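Local coordinates for protein 5'-methylthioadenosine nucleosidase (Arabidopsis thaliana, PDB 2QTG) that belongs to the phosphorylase superfamily, as a nucleosidase, and binds the ligand MTH in a pocket beside its central mixed sheet, at residues A[111-116]-A[219-224]; A[175-180]-A[198-203]. All blocks are in the same frame, centred on the assembly; numbering follows the deposited sequence.

Contact 1 of 2, residues A[111-116]-A[219-224]. With MTH (2-(4-amino-pyrrolo[2,3-D]pyrimidin-7-yl)-5-methylsulfanylmethyl-tetrahydro-furan-3,4-diol), chain C.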
ATOM      1  N   ILE A 111      -4.281  16.862   5.612  1.00 18.10           N
ATOM      2  CA  ILE A 111      -3.859  16.287   4.341  1.00 17.90           C
ATOM      3  C   ILE A 111      -4.997  16.449   3.324  1.00 17.30           C
ATOM      4  O   ILE A 111      -6.151  16.216   3.654  1.00 17.37           O
ATOM      5  CB  ILE A 111      -3.623  14.761   4.498  1.00 17.27           C
ATOM      6  CG1 ILE A 111      -2.539  14.435   5.509  1.00 19.77           C
ATOM      7  CG2 ILE A 111      -3.460  14.010   3.094  1.00 16.39           C
ATOM      8  CD1 ILE A 111      -1.203  14.923   5.161  1.00 24.18           C
ATOM      9  N   ILE A 112      -4.647  16.815   2.098  1.00 16.33           N
ATOM     10  CA  ILE A 112      -5.572  16.852   0.994  1.00 16.73           C
ATOM     11  C   ILE A 112      -5.060  15.919  -0.113  1.00 16.67           C
ATOM     12  O   ILE A 112      -4.040  16.176  -0.760  1.00 18.03           O
ATOM     13  CB  ILE A 112      -5.753  18.280   0.410  1.00 15.56           C
ATOM     14  CG1 ILE A 112      -5.972  19.330   1.521  1.00 15.86           C
ATOM     15  CG2 ILE A 112      -6.788  18.285  -0.797  1.00 15.33           C
ATOM     16  CD1 ILE A 112      -6.304  20.719   1.063  1.00 16.01           C
ATOM     17  N   ASN A 113      -5.794  14.843  -0.336  1.00 15.23           N
ATOM     18  CA  ASN A 113      -5.562  13.946  -1.470  1.00 14.54           C
ATOM     19  C   ASN A 113      -6.355  14.528  -2.643  1.00 14.94           C
ATOM     20  O   ASN A 113      -7.559  14.511  -2.643  1.00 14.61           O
ATOM     21  CB  ASN A 113      -5.987  12.511  -1.133  1.00 14.83           C
ATOM     22  CG  ASN A 113      -5.827  11.519  -2.304  1.00 15.17           C
ATOM     23  OD1 ASN A 113      -6.659  10.636  -2.458  1.00 17.30           O
ATOM     24  ND2 ASN A 113      -4.754  11.673  -3.127  1.00 14.67           N
ATOM     25  N   ALA A 114      -5.657  15.094  -3.622  1.00 15.21           N
ATOM     26  CA  ALA A 114      -6.305  15.722  -4.792  1.00 15.18           C
ATOM     27  C   ALA A 114      -5.895  14.983  -6.069  1.00 15.18           C
ATOM     28  O   ALA A 114      -4.719  14.684  -6.259  1.00 16.74           O
ATOM     29  CB  ALA A 114      -5.898  17.204  -4.889  1.00 14.44           C
ATOM     30  N   GLY A 115      -6.844  14.700  -6.956  1.00 14.91           N
ATOM     31  CA  GLY A 115      -6.524  14.051  -8.225  1.00 16.08           C
ATOM     32  C   GLY A 115      -7.743  13.694  -9.060  1.00 16.87           C
ATOM     33  O   GLY A 115      -8.887  14.014  -8.698  1.00 17.53           O
ATOM     34  N   THR A 116      -7.492  13.023 -10.171  1.00 16.11           N
ATOM     35  CA  THR A 116      -8.555  12.564 -11.077  1.00 17.69           C
ATOM     36  C   THR A 116      -9.163  11.207 -10.619  1.00 17.05           C
ATOM     37  O   THR A 116      -8.551  10.456  -9.838  1.00 18.05           O
ATOM     38  CB  THR A 116      -8.030  12.510 -12.550  1.00 17.67           C
ATOM     39  OG1 THR A 116      -6.887  11.625 -12.633  1.00 18.81           O
ATOM     40  CG2 THR A 116      -7.637  13.882 -13.014  1.00 19.61           C
ATOM     41  N   PHE A 219     -10.461  15.118   0.536  1.00 16.87           N
ATOM     42  CA  PHE A 219     -10.276  14.608  -0.812  1.00 18.21           C
ATOM     43  C   PHE A 219     -10.971  15.510  -1.797  1.00 17.71           C
ATOM     44  O   PHE A 219     -12.180  15.783  -1.684  1.00 18.86           O
ATOM     45  CB  PHE A 219     -10.880  13.209  -0.979  1.00 17.65           C
ATOM     46  CG  PHE A 219     -10.374  12.192  -0.013  1.00 17.46           C
ATOM     47  CD1 PHE A 219     -10.980  12.058   1.244  1.00 16.65           C
ATOM     48  CD2 PHE A 219      -9.319  11.338  -0.360  1.00 19.10           C
ATOM     49  CE1 PHE A 219     -10.518  11.180   2.155  1.00 16.07           C
ATOM     50  CE2 PHE A 219      -8.861  10.389   0.548  1.00 19.48           C
ATOM     51  CZ  PHE A 219      -9.475  10.309   1.824  1.00 17.80           C
ATOM     52  N   LEU A 220     -10.206  15.978  -2.776  1.00 17.97           N
ATOM     53  CA  LEU A 220     -10.759  16.632  -3.940  1.00 16.87           C
ATOM     54  C   LEU A 220     -10.561  15.711  -5.176  1.00 17.74           C
ATOM     55  O   LEU A 220      -9.415  15.482  -5.616  1.00 16.40           O
ATOM     56  CB  LEU A 220     -10.024  17.954  -4.191  1.00 17.88           C
ATOM     57  CG  LEU A 220     -10.024  18.921  -2.988  1.00 16.55           C
ATOM     58  CD1 LEU A 220      -9.136  20.097  -3.387  1.00 16.58           C
ATOM     59  CD2 LEU A 220     -11.432  19.395  -2.649  1.00 17.98           C
ATOM     60  N   LYS A 221     -11.661  15.207  -5.726  1.00 16.97           N
ATOM     61  CA  LYS A 221     -11.593  14.202  -6.807  1.00 18.04           C
ATOM     62  C   LYS A 221     -12.321  14.713  -8.060  1.00 18.08           C
ATOM     63  O   LYS A 221     -13.556  14.930  -8.053  1.00 20.02           O
ATOM     64  CB  LYS A 221     -12.121  12.834  -6.349  1.00 17.58           C
ATOM     65  CG  LYS A 221     -11.257  12.208  -5.209  1.00 17.04           C
ATOM     66  CD  LYS A 221      -9.904  11.712  -5.736  1.00 15.87           C
ATOM     67  CE  LYS A 221      -8.894  11.505  -4.578  1.00 14.17           C
ATOM     68  NZ  LYS A 221      -7.868  10.443  -4.967  1.00 18.51           N
ATOM     69  N   ALA A 222     -11.536  14.892  -9.116  1.00 17.82           N
ATOM     70  CA  ALA A 222     -12.007  15.449 -10.378  1.00 16.95           C
ATOM     71  C   ALA A 222     -12.306  14.321 -11.344  1.00 16.44           C
ATOM     72  O   ALA A 222     -11.403  13.531 -11.716  1.00 16.00           O
ATOM     73  CB  ALA A 222     -10.948  16.430 -10.983  1.00 17.03           C
ATOM     74  N   VAL A 223     -13.570  14.251 -11.735  1.00 16.36           N
ATOM     75  CA  VAL A 223     -14.081  13.196 -12.607  1.00 16.88           C
ATOM     76  C   VAL A 223     -13.549  13.364 -14.038  1.00 17.54           C
ATOM     77  O   VAL A 223     -13.989  14.316 -14.747  1.00 18.25           O
ATOM     78  CB  VAL A 223     -15.618  13.182 -12.583  1.00 17.87           C
ATOM     79  CG1 VAL A 223     -16.173  12.028 -13.444  1.00 16.56           C
ATOM     80  CG2 VAL A 223     -16.106  13.044 -11.132  1.00 17.36           C
ATOM     81  N   THR A 224     -12.606  12.501 -14.439  1.00 18.41           N
ATOM     82  CA  THR A 224     -12.126  12.420 -15.828  1.00 20.13           C
ATOM     83  C   THR A 224     -12.803  11.452 -16.754  1.00 20.57           C
ATOM     84  O   THR A 224     -12.671  11.580 -17.956  1.00 21.43           O
ATOM     85  CB  THR A 224     -10.638  12.044 -15.981  1.00 20.70           C
ATOM     86  OG1 THR A 224     -10.054  11.567 -14.776  1.00 25.77           O
ATOM     87  CG2 THR A 224      -9.834  13.161 -16.481  1.00 18.93           C
TER
HETATM   88  CS  MTH C 268      -2.680   6.020 -14.506  1.00 14.73           C
HETATM   89  S5' MTH C 268      -3.756   5.070 -13.426  1.00 16.30           S
HETATM   90  C5' MTH C 268      -4.970   6.337 -13.195  1.00 15.74           C
HETATM   91  C4' MTH C 268      -4.675   7.386 -12.112  1.00 17.74           C
HETATM   92  O4' MTH C 268      -5.743   8.363 -12.145  1.00 17.20           O
HETATM   93  C2' MTH C 268      -6.109   6.877 -10.275  1.00 17.57           C
HETATM   94  O2' MTH C 268      -6.386   7.184  -8.887  1.00 15.01           O
HETATM   95  C3' MTH C 268      -4.640   6.854 -10.677  1.00 14.64           C
HETATM   96  O3' MTH C 268      -3.797   7.736  -9.915  1.00 14.70           O
HETATM   97  C1' MTH C 268      -6.749   7.972 -11.159  1.00 16.98           C
HETATM   98  N9  MTH C 268      -7.911   7.466 -11.862  1.00 15.27           N
HETATM   99  C8  MTH C 268      -8.462   7.999 -12.900  1.00 17.72           C
HETATM  100  C7  MTH C 268      -9.571   7.490 -13.209  1.00 18.71           C
HETATM  101  C5  MTH C 268      -9.701   6.284 -12.755  1.00 16.24           C
HETATM  102  C6  MTH C 268     -10.618   5.284 -12.924  1.00 14.84           C
HETATM  103  N6  MTH C 268     -11.602   5.362 -13.863  1.00 13.43           N
HETATM  104  N1  MTH C 268     -10.420   4.204 -12.110  1.00 14.74           N
HETATM  105  C2  MTH C 268      -9.406   4.158 -11.179  1.00 11.00           C
HETATM  106  N3  MTH C 268      -8.499   5.170 -11.017  1.00 16.37           N
HETATM  107  C4  MTH C 268      -8.664   6.265 -11.798  1.00 15.53           C
HETATM  108  O   HOH W   1      -4.725  10.204  -5.605  1.00 19.42           O
HETATM  109  O   HOH W   2      -7.077  10.764  -7.732  1.00 17.84           O
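Two neighbouring parallel strands of the central sheet of this phosphorylase-superfamily fold meet here, Asn113 to Thr116 lying beside Phe219 to Ala222 with local axes only 1° apart. Leu220 sits between two residues of the other strand: its N donates to Asn113 O (3.0 Å), and its O accepts from Gly115 N in a bond that runs almost straight out from the carbonyl. Gly115 O then takes the nearly linear bond from Ala222 N at 2.8 Å.

On the face carrying Asn113, Phe219 and Lys221, the lysine chain bends at chi2 (-72°), which turns its amine back over the neighbouring strand. Lys221 NZ donates to Asn113 OD1 at 2.8 Å, coming from above the amide's carbonyl plane, and is also salt-bridged to Asp200; the same OD1 lies at the edge of the Phe219 ring, 3.5 Å from CD2. Asn113 ND2 gives hydrogens to Val32 O and to a water (2.9 Å), which Lys221 NZ reaches only weakly. A second water links Lys221 NZ to Thr116 O, the atom that comes within 3.3 Å of C1' of MTH. Thr116 OG1 is hydrogen-bonded to Glu38 OE2.

On the other face, Ile112 CG2 packs against Leu220 CD1 at 3.9 Å. Strand 28-32 flanks 111-116, strand 130-138 borders 219-224, and helix 234-259 packs on the face of Ile112 and Thr116.

Contact 2 of 2, residues A[175-180]-A[198-203]; sequences LSTGDS and LKDMEG. With MTH (2-(4-amino-pyrrolo[2,3-D]pyrimidin-7-yl)-5-methylsulfanylmethyl-tetrahydro-furan-3,4-diol), chain C.
Asp200 has its CG set between its own backbone N and carbonyl carbon (chi1 79°), and Thr177 has OG1 beside its backbone N (chi1 -64°), which brings hydroxyl and carboxylate together. Thr177 OG1 donates to the syn lone pair of Asp200 OD1 at 2.7 Å and is also hydrogen-bonded to Ala204 N, in the first turn of helix 203-212. The other oxygen, Asp200 OD2, accepts from Gly203 N at 2.7 Å, an Asx motif at the start of the same helix, and also forms a salt bridge with Lys221. Both carboxylate oxygens are thus gripped, and the methyls of Leu175 lie against the group, CD1 being 3.4 Å from Asp200 OD1.

Beneath these side chains the strands run parallel, crossing at -27°. Ser176 N bonds to Leu198 O, Asp200 N to Ser176 O, and Gly178 N to Asp200 O, so the pairing carries on past the end of strand 172-177.

The ligand site lies where the two segments leave the sheet. The long Lys199 chain brings its NZ to both Ser180 O (3.0 Å) and N1 of MTH (2.8 Å); Asp182 O is a further acceptor. Met201 N donates to O2' of MTH. Glu202 takes the diol with both oxygens: O2' of MTH donates to OE1 and O3' to OE2 at 2.7 Å each, with Gly91 N also bonded to OE2. Met201 SD lies 3.5 Å from S5' of MTH.

Helix 185-193 joins the strands as a beta-alpha-beta unit. Strand 130-138 runs along the far edge of 172-177, helix 92-106 touches Thr177 and Glu202, and Ser180 OG is hydrogen-bonded to Arg142 N of the second subunit.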
ATOM      1  N   LEU A 175     -16.092   7.541  -2.183  1.00 15.49           N
ATOM      2  CA  LEU A 175     -15.017   7.147  -3.079  1.00 15.21           C
ATOM      3  C   LEU A 175     -14.647   5.683  -2.828  1.00 16.10           C
ATOM      4  O   LEU A 175     -14.511   5.280  -1.668  1.00 16.55           O
ATOM      5  CB  LEU A 175     -13.793   8.070  -2.903  1.00 16.35           C
ATOM      6  CG  LEU A 175     -12.484   7.638  -3.613  1.00 13.42           C
ATOM      7  CD1 LEU A 175     -12.529   7.734  -5.176  1.00 13.42           C
ATOM      8  CD2 LEU A 175     -11.349   8.477  -3.075  1.00 13.88           C
ATOM      9  N   SER A 176     -14.539   4.885  -3.901  1.00 15.14           N
ATOM     10  CA  SER A 176     -14.134   3.476  -3.773  1.00 15.68           C
ATOM     11  C   SER A 176     -12.789   3.293  -4.452  1.00 15.57           C
ATOM     12  O   SER A 176     -12.607   3.672  -5.642  1.00 15.19           O
ATOM     13  CB  SER A 176     -15.176   2.521  -4.349  1.00 16.17           C
ATOM     14  OG  SER A 176     -14.852   1.173  -4.038  1.00 16.49           O
ATOM     15  N   THR A 177     -11.850   2.754  -3.678  1.00 13.53           N
ATOM     16  CA  THR A 177     -10.448   2.642  -4.098  1.00 14.68           C
ATOM     17  C   THR A 177     -10.054   1.206  -4.418  1.00 13.12           C
ATOM     18  O   THR A 177     -10.456   0.260  -3.729  1.00 13.10           O
ATOM     19  CB  THR A 177      -9.483   3.164  -2.974  1.00 13.53           C
ATOM     20  OG1 THR A 177      -9.698   4.560  -2.741  1.00 17.26           O
ATOM     21  CG2 THR A 177      -7.991   2.927  -3.329  1.00 17.07           C
ATOM     22  N   GLY A 178      -9.278   1.023  -5.485  1.00 12.67           N
ATOM     23  CA  GLY A 178      -8.627  -0.265  -5.746  1.00 13.28           C
ATOM     24  C   GLY A 178      -7.414  -0.088  -6.633  1.00 14.02           C
ATOM     25  O   GLY A 178      -7.268   0.985  -7.215  1.00 14.53           O
ATOM     26  N   ASP A 179      -6.567  -1.124  -6.777  1.00 13.88           N
ATOM     27  CA  ASP A 179      -5.312  -0.928  -7.552  1.00 14.98           C
ATOM     28  C   ASP A 179      -5.404  -1.087  -9.083  1.00 15.18           C
ATOM     29  O   ASP A 179      -4.359  -1.116  -9.761  1.00 15.28           O
ATOM     30  CB  ASP A 179      -4.147  -1.732  -6.949  1.00 14.51           C
ATOM     31  CG  ASP A 179      -3.574  -1.056  -5.704  1.00 13.32           C
ATOM     32  OD1 ASP A 179      -2.791  -0.123  -5.865  1.00 12.97           O
ATOM     33  OD2 ASP A 179      -3.926  -1.446  -4.570  1.00 14.88           O
ATOM     34  N   SER A 180      -6.626  -1.128  -9.628  1.00 14.74           N
ATOM     35  CA  SER A 180      -6.778  -1.322 -11.098  1.00 15.67           C
ATOM     36  C   SER A 180      -7.491  -0.124 -11.730  1.00 14.89           C
ATOM     37  O   SER A 180      -8.413   0.404 -11.146  1.00 14.10           O
ATOM     38  CB  SER A 180      -7.497  -2.650 -11.428  1.00 15.32           C
ATOM     39  OG  SER A 180      -6.799  -3.755 -10.871  1.00 15.28           O
ATOM     40  N   LEU A 198     -17.609   7.597  -6.810  1.00 15.94           N
ATOM     41  CA  LEU A 198     -16.314   7.848  -7.406  1.00 13.84           C
ATOM     42  C   LEU A 198     -15.367   6.634  -7.242  1.00 14.51           C
ATOM     43  O   LEU A 198     -15.517   5.833  -6.322  1.00 12.99           O
ATOM     44  CB  LEU A 198     -15.674   9.104  -6.805  1.00 14.39           C
ATOM     45  CG  LEU A 198     -16.525  10.358  -6.676  1.00 13.91           C
ATOM     46  CD1 LEU A 198     -15.885  11.247  -5.607  1.00 14.00           C
ATOM     47  CD2 LEU A 198     -16.617  11.119  -8.028  1.00 13.89           C
ATOM     48  N   LYS A 199     -14.389   6.555  -8.134  1.00 13.50           N
ATOM     49  CA  LYS A 199     -13.510   5.393  -8.266  1.00 13.68           C
ATOM     50  C   LYS A 199     -12.089   5.862  -8.518  1.00 14.63           C
ATOM     51  O   LYS A 199     -11.814   6.626  -9.460  1.00 14.02           O
ATOM     52  CB  LYS A 199     -14.005   4.476  -9.403  1.00 13.89           C
ATOM     53  CG  LYS A 199     -13.124   3.212  -9.624  1.00 13.04           C
ATOM     54  CD  LYS A 199     -13.396   2.567 -10.988  1.00 12.95           C
ATOM     55  CE  LYS A 199     -12.549   1.269 -11.133  1.00 13.73           C
ATOM     56  NZ  LYS A 199     -11.135   1.593 -11.464  1.00 12.70           N
ATOM     57  N   ASP A 200     -11.163   5.387  -7.692  1.00 15.97           N
ATOM     58  CA  ASP A 200      -9.754   5.745  -7.889  1.00 15.19           C
ATOM     59  C   ASP A 200      -8.817   4.620  -7.483  1.00 14.44           C
ATOM     60  O   ASP A 200      -9.264   3.480  -7.201  1.00 14.04           O
ATOM     61  CB  ASP A 200      -9.418   7.052  -7.147  1.00 15.88           C
ATOM     62  CG  ASP A 200      -9.196   6.841  -5.647  1.00 15.60           C
ATOM     63  OD1 ASP A 200      -9.700   5.839  -5.095  1.00 14.58           O
ATOM     64  OD2 ASP A 200      -8.520   7.678  -5.035  1.00 16.70           O
ATOM     65  N   MET A 201      -7.537   4.938  -7.403  1.00 13.06           N
ATOM     66  CA  MET A 201      -6.522   3.929  -7.055  1.00 14.64           C
ATOM     67  C   MET A 201      -5.670   4.281  -5.835  1.00 14.75           C
ATOM     68  O   MET A 201      -4.753   3.511  -5.492  1.00 15.33           O
ATOM     69  CB  MET A 201      -5.634   3.639  -8.274  1.00 14.56           C
ATOM     70  CG  MET A 201      -6.426   3.036  -9.445  1.00 15.84           C
ATOM     71  SD  MET A 201      -5.562   3.201 -11.056  1.00 16.29           S
ATOM     72  CE  MET A 201      -4.145   2.128 -10.876  1.00 14.95           C
ATOM     73  N   GLU A 202      -5.958   5.426  -5.183  1.00 14.43           N
ATOM     74  CA  GLU A 202      -5.197   5.791  -3.991  1.00 14.65           C
ATOM     75  C   GLU A 202      -5.971   6.149  -2.718  1.00 13.59           C
ATOM     76  O   GLU A 202      -5.421   5.982  -1.624  1.00 14.82           O
ATOM     77  CB  GLU A 202      -4.208   6.940  -4.251  1.00 14.94           C
ATOM     78  CG  GLU A 202      -3.156   6.718  -5.333  1.00 14.73           C
ATOM     79  CD  GLU A 202      -3.672   6.979  -6.759  1.00 16.39           C
ATOM     80  OE1 GLU A 202      -4.593   7.799  -6.919  1.00 19.42           O
ATOM     81  OE2 GLU A 202      -3.093   6.414  -7.703  1.00 15.07           O
ATOM     82  N   GLY A 203      -7.189   6.688  -2.861  1.00 13.27           N
ATOM     83  CA  GLY A 203      -7.854   7.435  -1.788  1.00 13.21           C
ATOM     84  C   GLY A 203      -7.930   6.749  -0.439  1.00 12.87           C
ATOM     85  O   GLY A 203      -7.489   7.307   0.583  1.00 11.26           O
TER
HETATM   86  CS  MTH C 268      -2.680   6.020 -14.506  1.00 14.73           C
HETATM   87  S5' MTH C 268      -3.756   5.070 -13.426  1.00 16.30           S
HETATM   88  C5' MTH C 268      -4.970   6.337 -13.195  1.00 15.74           C
HETATM   89  C4' MTH C 268      -4.675   7.386 -12.112  1.00 17.74           C
HETATM   90  O4' MTH C 268      -5.743   8.363 -12.145  1.00 17.20           O
HETATM   91  C2' MTH C 268      -6.109   6.877 -10.275  1.00 17.57           C
HETATM   92  O2' MTH C 268      -6.386   7.184  -8.887  1.00 15.01           O
HETATM   93  C3' MTH C 268      -4.640   6.854 -10.677  1.00 14.64           C
HETATM   94  O3' MTH C 268      -3.797   7.736  -9.915  1.00 14.70           O
HETATM   95  C1' MTH C 268      -6.749   7.972 -11.159  1.00 16.98           C
HETATM   96  N9  MTH C 268      -7.911   7.466 -11.862  1.00 15.27           N
HETATM   97  C8  MTH C 268      -8.462   7.999 -12.900  1.00 17.72           C
HETATM   98  C7  MTH C 268      -9.571   7.490 -13.209  1.00 18.71           C
HETATM   99  C5  MTH C 268      -9.701   6.284 -12.755  1.00 16.24           C
HETATM  100  C6  MTH C 268     -10.618   5.284 -12.924  1.00 14.84           C
HETATM  101  N6  MTH C 268     -11.602   5.362 -13.863  1.00 13.43           N
HETATM  102  N1  MTH C 268     -10.420   4.204 -12.110  1.00 14.74           N
HETATM  103  C2  MTH C 268      -9.406   4.158 -11.179  1.00 11.00           C
HETATM  104  N3  MTH C 268      -8.499   5.170 -11.017  1.00 16.37           N
HETATM  105  C4  MTH C 268      -8.664   6.265 -11.798  1.00 15.53           C

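Contacts 1 and 2 lie in one mixed sheet, their centres 11 Å apart. Strands 110-119 and 198-200 are neighbours in it and pair antiparallel, so a strand of contact 1 runs beside a strand of contact 2, while within each contact the pairing is parallel. Along the chain 111-116 comes first and 219-224 last, so both segments of contact 2 fall between them. The direct tie is the salt bridge from Lys221 NZ to Asp200 OD2, at 2.8 Å, and Phe219 CE2 packs on Gly203 O. Both contacts reach MTH: contact 1 brings a backbone carbonyl close to the sugar, while contact 2 supplies hydrogen bonds to base and diol, so the binding pocket draws on both.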